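Local coordinates for protein putative ferredoxin (Rhodopseudomonas palustris, PDB 4ID8) that carries a [3Fe-4S] cluster and probably serves as an electron-transfer ferredoxin for the cytochrome P450 CYP194A4, at residues Leu5-Gln15 / Glu61-Asp69. Sequence-based numbering, arbitrary orientation.
With F3S (Fe3-s4 cluster), chain B.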
loop_
_atom_site.group_PDB
_atom_site.type_symbol
_atom_site.label_atom_id
_atom_site.label_comp_id
_atom_site.label_asym_id
_atom_site.label_seq_id
_atom_site.Cartn_x
_atom_site.Cartn_y
_atom_site.Cartn_z
ATOM N N LEU A 5 -0.341 -9.466 -9.642
ATOM C CA LEU A 5 -0.486 -8.166 -8.841
ATOM C C LEU A 5 0.672 -7.764 -7.931
ATOM O O LEU A 5 1.101 -8.530 -7.083
ATOM C CB LEU A 5 -1.778 -8.061 -8.032
ATOM C CG LEU A 5 -3.170 -8.275 -8.642
ATOM C CD1 LEU A 5 -4.136 -8.020 -7.583
ATOM C CD2 LEU A 5 -3.439 -7.287 -9.744
ATOM N N THR A 6 1.177 -6.539 -8.134
ATOM C CA THR A 6 2.173 -5.875 -7.235
ATOM C C THR A 6 1.675 -4.493 -6.784
ATOM O O THR A 6 0.831 -3.874 -7.460
ATOM C CB THR A 6 3.626 -5.792 -7.823
ATOM O OG1 THR A 6 3.755 -4.704 -8.743
ATOM C CG2 THR A 6 4.024 -7.056 -8.525
ATOM N N ILE A 7 2.188 -4.033 -5.635
ATOM C CA ILE A 7 1.829 -2.750 -5.032
ATOM C C ILE A 7 2.987 -1.800 -5.093
ATOM O O ILE A 7 4.108 -2.218 -4.900
ATOM C CB ILE A 7 1.670 -2.873 -3.545
ATOM C CG1 ILE A 7 0.586 -3.828 -3.147
ATOM C CG2 ILE A 7 1.280 -1.537 -2.991
ATOM C CD1 ILE A 7 -0.777 -3.133 -3.127
ATOM N N HIS A 8 2.722 -0.525 -5.320
ATOM C CA HIS A 8 3.738 0.511 -5.144
ATOM C C HIS A 8 3.166 1.726 -4.438
ATOM O O HIS A 8 2.088 2.183 -4.764
ATOM C CB HIS A 8 4.299 0.891 -6.518
ATOM C CG HIS A 8 5.180 2.101 -6.526
ATOM N ND1 HIS A 8 6.380 2.160 -5.843
ATOM C CD2 HIS A 8 5.057 3.281 -7.180
ATOM C CE1 HIS A 8 6.927 3.355 -6.038
ATOM N NE2 HIS A 8 6.139 4.056 -6.839
ATOM N N VAL A 9 3.891 2.291 -3.487
ATOM C CA VAL A 9 3.497 3.605 -2.946
ATOM C C VAL A 9 4.353 4.673 -3.526
ATOM O O VAL A 9 5.572 4.616 -3.430
ATOM C CB VAL A 9 3.690 3.649 -1.423
ATOM C CG1 VAL A 9 3.222 4.988 -0.862
ATOM C CG2 VAL A 9 2.997 2.461 -0.760
ATOM N N ASP A 10 3.760 5.688 -4.109
ATOM C CA ASP A 10 4.546 6.810 -4.633
ATOM C C ASP A 10 4.940 7.718 -3.477
ATOM O O ASP A 10 4.093 8.288 -2.807
ATOM C CB ASP A 10 3.689 7.565 -5.641
ATOM C CG ASP A 10 4.402 8.751 -6.300
ATOM O OD1 ASP A 10 4.005 9.073 -7.437
ATOM O OD2 ASP A 10 5.305 9.389 -5.716
ATOM N N GLN A 11 6.228 7.867 -3.248
ATOM C CA GLN A 11 6.690 8.580 -2.100
ATOM C C GLN A 11 6.347 10.052 -2.149
ATOM O O GLN A 11 6.149 10.691 -1.111
ATOM C CB GLN A 11 8.187 8.385 -1.957
ATOM C CG GLN A 11 8.587 6.969 -1.545
ATOM C CD GLN A 11 7.770 6.458 -0.362
ATOM O OE1 GLN A 11 7.872 6.953 0.751
ATOM N NE2 GLN A 11 6.951 5.458 -0.609
ATOM N N ASP A 12 6.267 10.612 -3.353
ATOM C CA ASP A 12 5.891 12.005 -3.447
ATOM C C ASP A 12 4.430 12.301 -3.089
ATOM O O ASP A 12 4.133 13.327 -2.441
ATOM C CB ASP A 12 6.298 12.598 -4.788
ATOM C CG ASP A 12 7.818 12.823 -4.886
ATOM O OD1 ASP A 12 8.422 13.314 -3.907
ATOM O OD2 ASP A 12 8.410 12.503 -5.950
ATOM N N LYS A 13 3.543 11.383 -3.451
ATOM C CA LYS A 13 2.151 11.483 -3.060
ATOM C C LYS A 13 1.852 11.142 -1.595
ATOM O O LYS A 13 1.045 11.805 -0.985
ATOM C CB LYS A 13 1.296 10.662 -4.006
ATOM C CG LYS A 13 1.409 11.153 -5.426
ATOM C CD LYS A 13 1.015 10.070 -6.349
ATOM C CE LYS A 13 0.129 10.588 -7.435
ATOM N NZ LYS A 13 0.742 10.451 -8.779
ATOM N N CYS A 14 2.500 10.134 -1.015
ATOM C CA CYS A 14 2.273 9.755 0.404
ATOM C C CYS A 14 2.378 10.920 1.388
ATOM O O CYS A 14 3.382 11.569 1.442
ATOM C CB CYS A 14 3.267 8.670 0.833
ATOM S SG CYS A 14 2.776 7.945 2.381
ATOM N N GLN A 15 1.342 11.181 2.168
ATOM C CA GLN A 15 1.404 12.165 3.277
ATOM C C GLN A 15 1.275 11.461 4.661
ATOM O O GLN A 15 0.901 12.076 5.659
ATOM C CB GLN A 15 0.286 13.208 3.134
ATOM C CG GLN A 15 0.292 14.120 1.886
ATOM C CD GLN A 15 1.642 14.691 1.594
ATOM O OE1 GLN A 15 2.079 14.694 0.441
ATOM N NE2 GLN A 15 2.343 15.151 2.627
ATOM N N GLU A 61 -4.529 10.343 -0.741
ATOM C CA GLU A 61 -3.576 11.047 -1.596
ATOM C C GLU A 61 -3.400 10.411 -2.978
ATOM O O GLU A 61 -2.633 10.935 -3.855
ATOM C CB GLU A 61 -2.237 11.128 -0.898
ATOM C CG GLU A 61 -2.262 11.771 0.496
ATOM C CD GLU A 61 -2.854 13.224 0.549
ATOM O OE1 GLU A 61 -3.377 13.645 1.626
ATOM O OE2 GLU A 61 -2.807 13.943 -0.483
ATOM N N ASN A 62 -4.113 9.293 -3.165
ATOM C CA ASN A 62 -4.038 8.440 -4.367
ATOM C C ASN A 62 -2.627 8.016 -4.689
ATOM O O ASN A 62 -2.196 7.987 -5.838
ATOM C CB ASN A 62 -4.809 9.047 -5.567
ATOM C CG ASN A 62 -6.342 9.122 -5.291
ATOM O OD1 ASN A 62 -6.973 8.199 -4.669
ATOM N ND2 ASN A 62 -6.932 10.230 -5.701
ATOM N N ALA A 63 -1.925 7.685 -3.613
ATOM C CA ALA A 63 -0.497 7.399 -3.627
ATOM C C ALA A 63 -0.169 5.954 -4.023
ATOM O O ALA A 63 0.963 5.690 -4.369
ATOM C CB ALA A 63 0.110 7.715 -2.276
ATOM N N ILE A 64 -1.152 5.048 -4.005
ATOM C CA ILE A 64 -0.900 3.629 -4.250
ATOM C C ILE A 64 -1.240 3.179 -5.704
ATOM O O ILE A 64 -2.349 3.368 -6.175
ATOM C CB ILE A 64 -1.634 2.714 -3.195
ATOM C CG1 ILE A 64 -1.199 3.087 -1.759
ATOM C CG2 ILE A 64 -1.421 1.189 -3.505
ATOM C CD1 ILE A 64 -2.104 2.575 -0.615
ATOM N N ASP A 65 -0.285 2.541 -6.383
ATOM C CA ASP A 65 -0.526 1.902 -7.673
ATOM C C ASP A 65 -0.566 0.417 -7.533
ATOM O O ASP A 65 0.277 -0.149 -6.869
ATOM C CB ASP A 65 0.651 2.096 -8.589
ATOM C CG ASP A 65 0.999 3.509 -8.792
ATOM O OD1 ASP A 65 0.031 4.259 -9.036
ATOM O OD2 ASP A 65 2.242 3.828 -8.730
ATOM N N ILE A 66 -1.504 -0.233 -8.194
ATOM C CA ILE A 66 -1.459 -1.666 -8.248
ATOM C C ILE A 66 -1.198 -2.025 -9.702
ATOM O O ILE A 66 -1.913 -1.550 -10.575
ATOM C CB ILE A 66 -2.751 -2.268 -7.684
ATOM C CG1 ILE A 66 -2.727 -2.185 -6.183
ATOM C CG2 ILE A 66 -2.911 -3.730 -8.042
ATOM C CD1 ILE A 66 -4.047 -2.316 -5.625
ATOM N N THR A 67 -0.146 -2.794 -9.968
ATOM C CA THR A 67 0.070 -3.327 -11.316
ATOM C C THR A 67 -0.610 -4.695 -11.482
ATOM O O THR A 67 -0.657 -5.495 -10.557
ATOM C CB THR A 67 1.556 -3.510 -11.687
ATOM O OG1 THR A 67 2.061 -4.671 -11.005
ATOM C CG2 THR A 67 2.394 -2.278 -11.376
ATOM N N GLU A 68 -1.136 -4.945 -12.678
ATOM C CA GLU A 68 -1.782 -6.210 -12.975
ATOM C C GLU A 68 -1.052 -6.847 -14.134
ATOM O O GLU A 68 -0.821 -6.180 -15.162
ATOM C CB GLU A 68 -3.229 -5.962 -13.358
ATOM C CG GLU A 68 -4.256 -6.749 -12.517
ATOM C CD GLU A 68 -5.704 -6.589 -12.995
ATOM O OE1 GLU A 68 -6.577 -6.093 -12.226
ATOM O OE2 GLU A 68 -5.955 -6.985 -14.160
ATOM N N ASP A 69 -0.651 -8.119 -13.960
ATOM C CA ASP A 69 -0.052 -8.923 -15.065
ATOM C C ASP A 69 -0.645 -10.322 -15.357
ATOM O O ASP A 69 -0.363 -11.305 -14.651
ATOM C CB ASP A 69 1.461 -8.962 -14.932
ATOM C CG ASP A 69 2.072 -7.639 -15.251
ATOM O OD1 ASP A 69 2.019 -7.269 -16.432
ATOM O OD2 ASP A 69 2.556 -6.945 -14.343
HETATM FE FE1 F3S B . 0.608 7.165 2.583
HETATM FE FE3 F3S B . -0.654 4.997 3.123
HETATM FE FE4 F3S B . -1.736 6.744 1.611
HETATM S S1 F3S B . 0.564 6.163 4.557
HETATM S S2 F3S B . -0.956 8.728 2.402
HETATM S S3 F3S B . 0.037 5.584 1.182
HETATM S S4 F3S B . -2.775 5.699 3.255
#
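Leu5 CA makes a CA-H...O contact with Thr67 O at 3.2 Å, while helix 49-58 packs on the neighbouring Ile66 through Trp53 and Lys56. At Thr6 the backbone exchanges a reciprocal pair of hydrogen bonds with Thr67. On the face shared with His8 and Asp65 the two hydroxyls meet, OG1 of Thr6 to OG1 of Thr67, at 2.8 Å; each oxygen is placed there by a first torsion (81° in Thr6) that sets it between its own backbone N and carbonyl carbon. Ile7 turns to the other face, its CD1 lying alongside Ile66 CG1 (3.7 Å) and its CG2 against CG2 of Ile64, with Phe28 also packing on it. His8 and Asp65 repeat the two-bond pairing of Thr6 and Thr67, and Asp65 OD2 sits at the imidazole edge, near CD2, while ND1 bonds Glu38. The N-to-C directions of strands 6-9 and 64-67 make an angle of 158°: they form a two-stranded antiparallel sheet that brings the first and last strands of the chain together, as in small ferredoxins of this clan. Strand 6-9 runs toward the cluster and leads into the loop bearing Cys14; strand 64-67 starts beside the cluster and runs away from it. Val9 CG1 stands 3.8 Å from cluster sulfur S3, with Ile64 beside it. Asp10 N then gives Ala63 O a nearly straight bond (2.8 Å, 179°), and Asp10 OD2 accepts from Asp12 N in an Asx turn. Lys13 CB presses on Ala63 CB. Cys14 SG ligates iron FE1 at 2.3 Å. Beyond it, Gln15 CG meets the Glu61 carboxylate carbon, the two side chains crossing at about a right angle; an alanine in place of Glu61 would probably leave Gln15 CG without this neighbour and cost sulfur S2 the contact with CG.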